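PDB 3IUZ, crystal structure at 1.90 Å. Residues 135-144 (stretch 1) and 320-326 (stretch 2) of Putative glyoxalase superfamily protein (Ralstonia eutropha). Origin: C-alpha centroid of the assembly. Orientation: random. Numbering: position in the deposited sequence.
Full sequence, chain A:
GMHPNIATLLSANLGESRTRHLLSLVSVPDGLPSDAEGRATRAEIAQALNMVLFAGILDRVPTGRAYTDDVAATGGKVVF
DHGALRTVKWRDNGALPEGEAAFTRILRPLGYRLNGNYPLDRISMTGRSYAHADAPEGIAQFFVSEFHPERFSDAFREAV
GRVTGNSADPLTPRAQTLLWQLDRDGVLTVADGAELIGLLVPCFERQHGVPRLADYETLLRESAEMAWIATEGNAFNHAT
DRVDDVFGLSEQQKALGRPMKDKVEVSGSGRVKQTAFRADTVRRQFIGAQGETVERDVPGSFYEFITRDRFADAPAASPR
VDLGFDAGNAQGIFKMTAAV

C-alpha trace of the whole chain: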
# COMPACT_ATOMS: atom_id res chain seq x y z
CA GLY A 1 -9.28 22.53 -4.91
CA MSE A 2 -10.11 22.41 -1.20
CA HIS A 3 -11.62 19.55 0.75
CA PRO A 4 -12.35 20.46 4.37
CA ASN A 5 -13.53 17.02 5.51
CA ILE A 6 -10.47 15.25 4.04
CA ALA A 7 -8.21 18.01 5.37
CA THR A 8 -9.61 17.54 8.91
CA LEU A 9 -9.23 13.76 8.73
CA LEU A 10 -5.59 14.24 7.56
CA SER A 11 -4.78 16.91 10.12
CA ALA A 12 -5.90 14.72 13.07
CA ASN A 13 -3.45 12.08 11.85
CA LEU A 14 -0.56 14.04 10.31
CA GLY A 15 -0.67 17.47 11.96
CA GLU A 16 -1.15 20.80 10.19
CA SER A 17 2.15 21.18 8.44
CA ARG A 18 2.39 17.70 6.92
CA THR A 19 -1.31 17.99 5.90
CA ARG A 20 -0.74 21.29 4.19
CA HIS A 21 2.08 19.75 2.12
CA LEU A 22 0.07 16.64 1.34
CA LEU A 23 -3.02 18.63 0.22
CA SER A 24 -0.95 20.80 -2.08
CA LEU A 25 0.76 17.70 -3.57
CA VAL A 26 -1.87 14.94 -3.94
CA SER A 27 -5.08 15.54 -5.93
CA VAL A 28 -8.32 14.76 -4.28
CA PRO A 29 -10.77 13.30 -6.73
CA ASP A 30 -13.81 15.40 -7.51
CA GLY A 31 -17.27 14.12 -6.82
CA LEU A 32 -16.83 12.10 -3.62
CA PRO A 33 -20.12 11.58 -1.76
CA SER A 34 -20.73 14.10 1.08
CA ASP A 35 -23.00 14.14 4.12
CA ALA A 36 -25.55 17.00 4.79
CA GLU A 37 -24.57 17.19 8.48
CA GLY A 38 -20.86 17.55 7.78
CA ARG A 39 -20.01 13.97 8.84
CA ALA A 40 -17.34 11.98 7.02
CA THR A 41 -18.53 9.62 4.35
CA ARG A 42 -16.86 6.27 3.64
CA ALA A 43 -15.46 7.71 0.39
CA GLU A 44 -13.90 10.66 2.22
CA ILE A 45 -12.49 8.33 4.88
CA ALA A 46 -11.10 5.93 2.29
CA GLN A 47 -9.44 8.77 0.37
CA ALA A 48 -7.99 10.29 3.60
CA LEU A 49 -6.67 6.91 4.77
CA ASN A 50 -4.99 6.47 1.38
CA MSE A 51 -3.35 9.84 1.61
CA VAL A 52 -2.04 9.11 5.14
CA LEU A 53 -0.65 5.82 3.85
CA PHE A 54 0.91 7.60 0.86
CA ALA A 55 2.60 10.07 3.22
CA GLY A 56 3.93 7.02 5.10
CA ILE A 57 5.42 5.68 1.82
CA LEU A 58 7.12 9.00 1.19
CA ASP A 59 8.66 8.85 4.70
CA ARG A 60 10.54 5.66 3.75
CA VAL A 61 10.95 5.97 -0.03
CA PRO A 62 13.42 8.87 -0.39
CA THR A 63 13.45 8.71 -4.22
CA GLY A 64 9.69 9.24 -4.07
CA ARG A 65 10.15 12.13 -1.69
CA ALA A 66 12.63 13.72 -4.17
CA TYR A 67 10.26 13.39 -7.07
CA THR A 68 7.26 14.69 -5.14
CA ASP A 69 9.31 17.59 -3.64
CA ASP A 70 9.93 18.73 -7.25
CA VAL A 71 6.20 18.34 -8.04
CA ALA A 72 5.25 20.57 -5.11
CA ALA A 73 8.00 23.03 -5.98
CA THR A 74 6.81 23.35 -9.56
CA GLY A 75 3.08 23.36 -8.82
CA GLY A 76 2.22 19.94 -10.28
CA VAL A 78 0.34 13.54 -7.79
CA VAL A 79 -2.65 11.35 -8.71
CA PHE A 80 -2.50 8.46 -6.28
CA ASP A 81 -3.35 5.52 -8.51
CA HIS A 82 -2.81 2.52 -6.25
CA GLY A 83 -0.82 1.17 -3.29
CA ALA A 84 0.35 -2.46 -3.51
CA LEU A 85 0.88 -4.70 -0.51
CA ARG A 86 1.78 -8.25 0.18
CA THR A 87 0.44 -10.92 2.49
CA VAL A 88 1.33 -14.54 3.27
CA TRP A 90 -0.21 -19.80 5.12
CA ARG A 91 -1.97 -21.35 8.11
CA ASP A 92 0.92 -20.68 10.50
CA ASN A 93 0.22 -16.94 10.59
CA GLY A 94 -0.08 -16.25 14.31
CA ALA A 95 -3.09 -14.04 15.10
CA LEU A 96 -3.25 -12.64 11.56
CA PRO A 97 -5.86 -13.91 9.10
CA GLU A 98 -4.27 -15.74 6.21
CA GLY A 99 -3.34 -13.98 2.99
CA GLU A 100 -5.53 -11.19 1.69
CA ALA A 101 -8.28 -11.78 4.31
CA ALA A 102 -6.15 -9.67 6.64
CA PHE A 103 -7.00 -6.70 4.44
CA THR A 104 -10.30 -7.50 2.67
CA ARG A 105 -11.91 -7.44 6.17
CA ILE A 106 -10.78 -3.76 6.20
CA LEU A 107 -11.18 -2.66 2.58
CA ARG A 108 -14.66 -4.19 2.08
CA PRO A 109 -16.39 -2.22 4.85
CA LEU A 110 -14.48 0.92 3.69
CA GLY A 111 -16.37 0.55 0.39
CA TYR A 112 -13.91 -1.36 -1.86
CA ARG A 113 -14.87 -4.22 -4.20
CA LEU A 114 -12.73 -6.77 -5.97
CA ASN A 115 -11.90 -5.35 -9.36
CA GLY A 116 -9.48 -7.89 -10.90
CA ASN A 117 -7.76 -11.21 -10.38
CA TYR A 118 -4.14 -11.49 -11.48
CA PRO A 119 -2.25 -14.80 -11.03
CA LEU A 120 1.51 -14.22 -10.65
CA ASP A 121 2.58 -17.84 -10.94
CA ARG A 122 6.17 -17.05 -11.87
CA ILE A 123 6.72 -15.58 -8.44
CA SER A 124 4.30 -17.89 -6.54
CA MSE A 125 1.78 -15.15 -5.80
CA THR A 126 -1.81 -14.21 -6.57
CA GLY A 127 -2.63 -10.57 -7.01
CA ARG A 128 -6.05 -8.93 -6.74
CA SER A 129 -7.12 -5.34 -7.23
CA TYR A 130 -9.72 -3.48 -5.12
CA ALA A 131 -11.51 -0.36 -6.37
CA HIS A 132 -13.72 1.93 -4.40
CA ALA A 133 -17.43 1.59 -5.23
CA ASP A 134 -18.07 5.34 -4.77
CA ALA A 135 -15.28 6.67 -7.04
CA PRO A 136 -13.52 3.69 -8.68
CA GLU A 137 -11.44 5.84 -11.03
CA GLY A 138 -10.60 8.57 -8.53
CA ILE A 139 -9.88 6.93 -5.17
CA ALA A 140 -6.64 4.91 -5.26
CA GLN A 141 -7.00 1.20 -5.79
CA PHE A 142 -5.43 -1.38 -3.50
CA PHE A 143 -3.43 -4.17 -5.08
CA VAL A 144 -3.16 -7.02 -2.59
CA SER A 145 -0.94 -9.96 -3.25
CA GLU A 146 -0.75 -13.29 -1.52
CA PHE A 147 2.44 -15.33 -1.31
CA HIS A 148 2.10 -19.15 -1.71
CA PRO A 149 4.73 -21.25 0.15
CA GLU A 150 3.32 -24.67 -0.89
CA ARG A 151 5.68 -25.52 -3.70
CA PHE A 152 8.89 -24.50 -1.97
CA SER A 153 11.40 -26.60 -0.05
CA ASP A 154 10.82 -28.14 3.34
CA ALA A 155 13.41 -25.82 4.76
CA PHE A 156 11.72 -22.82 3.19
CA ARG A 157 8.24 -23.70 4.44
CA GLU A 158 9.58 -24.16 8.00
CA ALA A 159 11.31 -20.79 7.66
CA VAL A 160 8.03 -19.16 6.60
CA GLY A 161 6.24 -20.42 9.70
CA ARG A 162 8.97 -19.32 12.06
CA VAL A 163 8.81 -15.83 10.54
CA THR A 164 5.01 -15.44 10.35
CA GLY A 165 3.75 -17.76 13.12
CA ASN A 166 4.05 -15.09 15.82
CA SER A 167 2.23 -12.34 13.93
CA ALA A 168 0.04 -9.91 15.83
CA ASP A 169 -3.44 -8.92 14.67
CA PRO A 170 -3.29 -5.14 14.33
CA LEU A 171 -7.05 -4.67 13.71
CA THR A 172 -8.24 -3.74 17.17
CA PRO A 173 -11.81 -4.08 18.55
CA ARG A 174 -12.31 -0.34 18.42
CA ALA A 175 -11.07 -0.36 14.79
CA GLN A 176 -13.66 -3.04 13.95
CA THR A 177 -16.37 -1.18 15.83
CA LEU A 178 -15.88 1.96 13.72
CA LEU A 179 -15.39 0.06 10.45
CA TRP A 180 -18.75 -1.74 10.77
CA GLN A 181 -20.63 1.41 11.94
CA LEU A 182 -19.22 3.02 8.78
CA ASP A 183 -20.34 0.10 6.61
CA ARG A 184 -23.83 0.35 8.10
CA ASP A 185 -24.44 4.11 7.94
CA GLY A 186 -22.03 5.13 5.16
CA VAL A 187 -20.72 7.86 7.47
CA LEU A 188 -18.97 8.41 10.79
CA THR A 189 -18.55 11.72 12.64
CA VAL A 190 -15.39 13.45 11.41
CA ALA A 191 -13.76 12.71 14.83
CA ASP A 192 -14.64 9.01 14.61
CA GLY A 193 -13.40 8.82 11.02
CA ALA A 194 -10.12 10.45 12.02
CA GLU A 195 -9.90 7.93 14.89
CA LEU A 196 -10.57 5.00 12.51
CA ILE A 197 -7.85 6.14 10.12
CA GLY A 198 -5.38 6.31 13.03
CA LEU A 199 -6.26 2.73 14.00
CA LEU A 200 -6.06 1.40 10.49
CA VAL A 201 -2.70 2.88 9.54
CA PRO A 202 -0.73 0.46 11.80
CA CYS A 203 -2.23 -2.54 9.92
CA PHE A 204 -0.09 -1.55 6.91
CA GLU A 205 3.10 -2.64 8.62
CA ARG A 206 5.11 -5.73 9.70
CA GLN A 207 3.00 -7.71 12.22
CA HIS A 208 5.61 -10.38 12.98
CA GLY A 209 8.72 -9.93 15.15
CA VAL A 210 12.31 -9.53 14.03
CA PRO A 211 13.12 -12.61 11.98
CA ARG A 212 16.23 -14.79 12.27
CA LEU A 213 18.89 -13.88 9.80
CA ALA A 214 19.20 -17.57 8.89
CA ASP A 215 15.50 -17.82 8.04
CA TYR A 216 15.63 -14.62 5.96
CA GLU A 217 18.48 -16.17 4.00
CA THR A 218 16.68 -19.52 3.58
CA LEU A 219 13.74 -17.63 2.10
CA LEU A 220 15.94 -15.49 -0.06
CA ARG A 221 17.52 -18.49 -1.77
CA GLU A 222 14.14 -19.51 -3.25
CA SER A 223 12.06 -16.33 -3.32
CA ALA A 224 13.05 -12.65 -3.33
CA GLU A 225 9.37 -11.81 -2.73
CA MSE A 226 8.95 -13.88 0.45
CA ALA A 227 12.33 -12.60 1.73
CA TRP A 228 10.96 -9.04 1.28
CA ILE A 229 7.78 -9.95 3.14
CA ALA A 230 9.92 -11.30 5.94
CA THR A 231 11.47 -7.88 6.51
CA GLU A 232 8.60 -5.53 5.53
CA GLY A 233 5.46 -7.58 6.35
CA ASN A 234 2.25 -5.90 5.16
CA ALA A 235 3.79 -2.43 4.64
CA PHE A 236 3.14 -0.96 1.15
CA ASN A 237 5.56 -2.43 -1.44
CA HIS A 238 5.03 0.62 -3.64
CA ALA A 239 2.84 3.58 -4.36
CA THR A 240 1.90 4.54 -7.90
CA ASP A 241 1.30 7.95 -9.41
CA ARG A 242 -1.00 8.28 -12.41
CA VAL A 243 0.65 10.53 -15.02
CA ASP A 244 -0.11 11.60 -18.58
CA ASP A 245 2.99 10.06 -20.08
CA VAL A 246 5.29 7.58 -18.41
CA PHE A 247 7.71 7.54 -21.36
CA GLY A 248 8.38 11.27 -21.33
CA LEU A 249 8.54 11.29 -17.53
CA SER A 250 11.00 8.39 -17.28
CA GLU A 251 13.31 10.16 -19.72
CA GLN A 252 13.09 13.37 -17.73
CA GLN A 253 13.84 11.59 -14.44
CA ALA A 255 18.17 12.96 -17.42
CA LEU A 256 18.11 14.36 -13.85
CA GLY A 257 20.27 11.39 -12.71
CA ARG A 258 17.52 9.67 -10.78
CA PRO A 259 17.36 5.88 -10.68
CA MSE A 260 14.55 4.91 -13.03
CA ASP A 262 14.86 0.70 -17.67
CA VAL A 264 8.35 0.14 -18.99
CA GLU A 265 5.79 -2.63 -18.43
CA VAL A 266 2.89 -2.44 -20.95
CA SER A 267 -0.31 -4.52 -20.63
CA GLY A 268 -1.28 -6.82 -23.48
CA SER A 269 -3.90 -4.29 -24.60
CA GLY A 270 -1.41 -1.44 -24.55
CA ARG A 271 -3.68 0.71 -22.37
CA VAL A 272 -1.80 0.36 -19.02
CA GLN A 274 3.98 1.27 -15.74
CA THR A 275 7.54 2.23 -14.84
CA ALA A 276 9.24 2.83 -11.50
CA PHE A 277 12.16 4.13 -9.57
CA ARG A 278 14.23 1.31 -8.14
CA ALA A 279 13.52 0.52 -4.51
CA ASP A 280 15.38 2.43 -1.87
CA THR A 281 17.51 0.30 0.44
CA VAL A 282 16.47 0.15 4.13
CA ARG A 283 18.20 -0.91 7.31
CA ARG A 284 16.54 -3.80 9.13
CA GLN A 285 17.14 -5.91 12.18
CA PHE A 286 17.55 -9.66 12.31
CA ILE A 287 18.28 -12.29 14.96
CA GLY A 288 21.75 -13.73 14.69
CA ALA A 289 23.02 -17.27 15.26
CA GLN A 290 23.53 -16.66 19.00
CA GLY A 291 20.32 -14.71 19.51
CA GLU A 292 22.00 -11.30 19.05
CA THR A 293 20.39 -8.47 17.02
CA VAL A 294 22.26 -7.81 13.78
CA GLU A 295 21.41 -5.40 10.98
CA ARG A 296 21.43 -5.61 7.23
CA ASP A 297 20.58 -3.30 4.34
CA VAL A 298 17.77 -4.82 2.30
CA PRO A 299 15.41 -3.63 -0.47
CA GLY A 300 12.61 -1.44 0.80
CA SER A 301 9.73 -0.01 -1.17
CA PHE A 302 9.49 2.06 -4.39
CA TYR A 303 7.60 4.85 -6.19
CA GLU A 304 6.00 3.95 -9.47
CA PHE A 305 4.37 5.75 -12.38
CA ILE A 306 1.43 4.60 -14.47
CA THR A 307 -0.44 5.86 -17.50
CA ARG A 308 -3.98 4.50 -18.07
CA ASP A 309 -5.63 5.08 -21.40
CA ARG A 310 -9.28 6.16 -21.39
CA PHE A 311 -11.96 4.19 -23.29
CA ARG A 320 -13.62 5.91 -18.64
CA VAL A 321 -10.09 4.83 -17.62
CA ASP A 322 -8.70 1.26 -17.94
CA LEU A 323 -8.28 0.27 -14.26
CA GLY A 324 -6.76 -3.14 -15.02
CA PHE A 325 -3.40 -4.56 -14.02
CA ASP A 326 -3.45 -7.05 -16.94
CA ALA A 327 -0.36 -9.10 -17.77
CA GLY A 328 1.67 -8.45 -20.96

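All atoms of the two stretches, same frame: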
# COMPACT_ATOMS: atom_id res chain seq x y z
N ALA A 135 -16.10 5.86 -6.13
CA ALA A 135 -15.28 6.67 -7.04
C ALA A 135 -14.14 5.78 -7.54
O ALA A 135 -12.97 6.00 -7.18
CB ALA A 135 -14.72 7.94 -6.29
N PRO A 136 -14.48 4.75 -8.34
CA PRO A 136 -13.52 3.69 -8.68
C PRO A 136 -12.30 4.18 -9.46
O PRO A 136 -11.19 3.65 -9.29
CB PRO A 136 -14.36 2.71 -9.52
CG PRO A 136 -15.63 3.42 -9.84
CD PRO A 136 -15.83 4.45 -8.83
N GLU A 137 -12.51 5.22 -10.26
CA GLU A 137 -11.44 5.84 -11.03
C GLU A 137 -10.68 6.92 -10.30
O GLU A 137 -9.55 7.24 -10.68
CB GLU A 137 -11.97 6.44 -12.33
CG GLU A 137 -12.62 5.42 -13.19
CD GLU A 137 -13.19 6.02 -14.47
OE1 GLU A 137 -13.02 7.24 -14.72
OE2 GLU A 137 -13.78 5.25 -15.25
N GLY A 138 -11.24 7.46 -9.22
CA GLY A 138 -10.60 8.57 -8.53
C GLY A 138 -9.88 8.22 -7.24
O GLY A 138 -8.82 8.75 -6.96
N ILE A 139 -10.50 7.37 -6.41
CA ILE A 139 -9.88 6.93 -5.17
C ILE A 139 -8.85 5.88 -5.54
O ILE A 139 -9.10 5.06 -6.43
CB ILE A 139 -10.95 6.35 -4.21
CG1 ILE A 139 -11.79 7.50 -3.62
CG2 ILE A 139 -10.31 5.52 -3.12
CD1 ILE A 139 -13.03 7.02 -2.83
N ALA A 140 -7.67 5.89 -4.93
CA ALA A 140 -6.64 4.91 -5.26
C ALA A 140 -7.16 3.51 -5.08
O ALA A 140 -7.90 3.25 -4.12
CB ALA A 140 -5.41 5.07 -4.36
N GLN A 141 -6.71 2.60 -5.95
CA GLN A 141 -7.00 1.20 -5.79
C GLN A 141 -6.01 0.61 -4.79
O GLN A 141 -4.97 1.22 -4.52
CB GLN A 141 -6.91 0.45 -7.09
CG GLN A 141 -8.00 0.75 -8.06
CD GLN A 141 -7.88 -0.13 -9.29
OE1 GLN A 141 -8.38 -1.27 -9.32
NE2 GLN A 141 -7.19 0.38 -10.31
N PHE A 142 -6.36 -0.56 -4.26
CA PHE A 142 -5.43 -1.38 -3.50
C PHE A 142 -5.12 -2.60 -4.33
O PHE A 142 -6.04 -3.27 -4.88
CB PHE A 142 -6.03 -1.84 -2.19
CG PHE A 142 -5.96 -0.81 -1.10
CD1 PHE A 142 -6.86 0.24 -1.05
CD2 PHE A 142 -4.94 -0.86 -0.16
CE1 PHE A 142 -6.77 1.21 -0.05
CE2 PHE A 142 -4.84 0.08 0.83
CZ PHE A 142 -5.73 1.12 0.91
N PHE A 143 -3.83 -2.93 -4.43
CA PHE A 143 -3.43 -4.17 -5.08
C PHE A 143 -2.89 -5.05 -3.97
O PHE A 143 -1.94 -4.66 -3.31
CB PHE A 143 -2.41 -3.91 -6.19
CG PHE A 143 -2.21 -5.09 -7.09
CD1 PHE A 143 -1.38 -6.14 -6.71
CD2 PHE A 143 -2.88 -5.19 -8.29
CE1 PHE A 143 -1.18 -7.23 -7.55
CE2 PHE A 143 -2.70 -6.29 -9.11
CZ PHE A 143 -1.87 -7.31 -8.74
N VAL A 144 -3.55 -6.16 -3.70
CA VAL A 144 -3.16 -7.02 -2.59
C VAL A 144 -2.74 -8.34 -3.14
O VAL A 144 -3.52 -9.02 -3.82
CB VAL A 144 -4.32 -7.24 -1.60
CG1 VAL A 144 -3.82 -8.11 -0.40
CG2 VAL A 144 -4.87 -5.85 -1.12
N ARG A 320 -14.25 6.45 -19.85
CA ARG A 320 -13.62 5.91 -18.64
C ARG A 320 -12.18 5.35 -18.82
O ARG A 320 -11.76 5.01 -19.93
CB ARG A 320 -14.51 4.83 -18.04
CG ARG A 320 -14.63 3.61 -18.87
CD ARG A 320 -15.36 2.52 -18.14
NE ARG A 320 -16.80 2.77 -18.15
N VAL A 321 -11.50 5.19 -17.70
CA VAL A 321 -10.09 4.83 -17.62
C VAL A 321 -9.96 3.29 -17.49
O VAL A 321 -10.77 2.66 -16.81
CB VAL A 321 -9.52 5.53 -16.32
CG1 VAL A 321 -8.22 4.92 -15.87
CG2 VAL A 321 -9.36 7.01 -16.59
N ASP A 322 -8.96 2.69 -18.12
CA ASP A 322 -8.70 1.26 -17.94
C ASP A 322 -8.02 1.05 -16.56
O ASP A 322 -6.88 1.45 -16.36
CB ASP A 322 -7.83 0.70 -19.07
CG ASP A 322 -7.65 -0.80 -19.00
OD1 ASP A 322 -7.71 -1.37 -17.88
OD2 ASP A 322 -7.42 -1.44 -20.07
N LEU A 323 -8.74 0.43 -15.63
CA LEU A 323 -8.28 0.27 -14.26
C LEU A 323 -7.57 -1.08 -14.06
O LEU A 323 -7.26 -1.46 -12.93
CB LEU A 323 -9.44 0.42 -13.26
CG LEU A 323 -10.09 1.80 -13.16
CD1 LEU A 323 -11.32 1.68 -12.25
CD2 LEU A 323 -9.11 2.97 -12.67
N GLY A 324 -7.28 -1.79 -15.14
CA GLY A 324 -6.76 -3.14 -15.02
C GLY A 324 -5.29 -3.14 -14.63
O GLY A 324 -4.59 -2.11 -14.70
N PHE A 325 -4.82 -4.31 -14.25
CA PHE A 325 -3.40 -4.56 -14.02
C PHE A 325 -2.94 -5.73 -14.90
O PHE A 325 -1.96 -6.41 -14.56
CB PHE A 325 -3.15 -4.87 -12.54
CG PHE A 325 -3.51 -3.73 -11.62
CD1 PHE A 325 -4.84 -3.49 -11.25
CD2 PHE A 325 -2.53 -2.87 -11.14
CE1 PHE A 325 -5.15 -2.43 -10.41
CE2 PHE A 325 -2.87 -1.83 -10.26
CZ PHE A 325 -4.17 -1.62 -9.91
N ASP A 326 -3.67 -5.96 -15.99
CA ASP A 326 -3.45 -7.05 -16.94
C ASP A 326 -1.94 -7.32 -17.16
O ASP A 326 -1.09 -6.38 -17.27
CB ASP A 326 -4.07 -6.77 -18.35
CG ASP A 326 -5.59 -6.50 -18.32
OD1 ASP A 326 -6.26 -6.74 -17.29
OD2 ASP A 326 -6.13 -6.06 -19.37
O HOH W 1 -8.33 -3.41 -11.37

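Residues 135-144 and 320-326 meet through side chains rather than by backbone pairing, burying 454 Å² in total between contacting residues at least 182 apart in sequence. Most of this surface belongs to Glu137, Leu323 and Phe325, which cover similar areas, and Gln141 links the last two.

Glu137 sits within a turn in which Ala135 O accepts hydrogen bonds from both Gly138 N (3.0 Å) and Ile139 N (2.9 Å). Its CA-to-CB bond points toward the second stretch, and its m, t rotamer extends the carboxylate to the start of that stretch. There Glu137 OE2 accepts a weak hydrogen bond from Val321 N at 3.3 Å, with a nearly straight N-H...O angle of 159°. Glu137 OE2 also lies 2.9 Å from Arg320 CB, an aliphatic carbon. A long acidic side chain suits this place because it spans a gap that leaves the CA atoms of Glu137 and Val321 6.8 Å apart, while its methylene groups remain available for apolar contact.

Leu323 uses that second property. In its m, t rotamer, its methyl groups reach the turn: Leu323 CD2 packs 4.0 Å from Glu137 CA, and Leu323 CD1 lies 4.1 Å from Glu137 CG. Leu323 CD1 also approaches Pro136, at 4.2 Å from Pro136 CB and 3.6 Å from Pro136 O. The branched end of leucine thus fills the space beside the proline and the aliphatic part of the glutamate. Its backbone contributes a polar link, as Gln141 NE2 donates a hydrogen bond to Leu323 O at 3.2 Å and 166°. A water reinforces this connection by donating to both Gln141 OE1 (3.0 Å) and Leu323 O (2.7 Å), so both ends of the buried amide are engaged. Glutamine suits the position by offering a donor and an acceptor at the end of a flexible chain.

Asp322, whose CA-to-CB bond points away from the first stretch, instead serves its own loop: Asp322 OD1 accepts a hydrogen bond from Gly324 N at 2.8 Å. A CB on Gly324 would be crowded by this same oxygen, so the absence of a side chain fits the bend.

Beyond the glycine, Phe325 turns its ring toward the strand that begins at Gln141. The edge of Phe143 meets the face of Phe325, whose broad flat ring suits this contact, with ring centroids 4.9 Å apart and planes at 57°; Phe143 CE2 approaches Phe325 CG to 3.7 Å. Gln141 NE2 also lies 3.5 Å from Phe325 CE1, bringing the amide beside that ring.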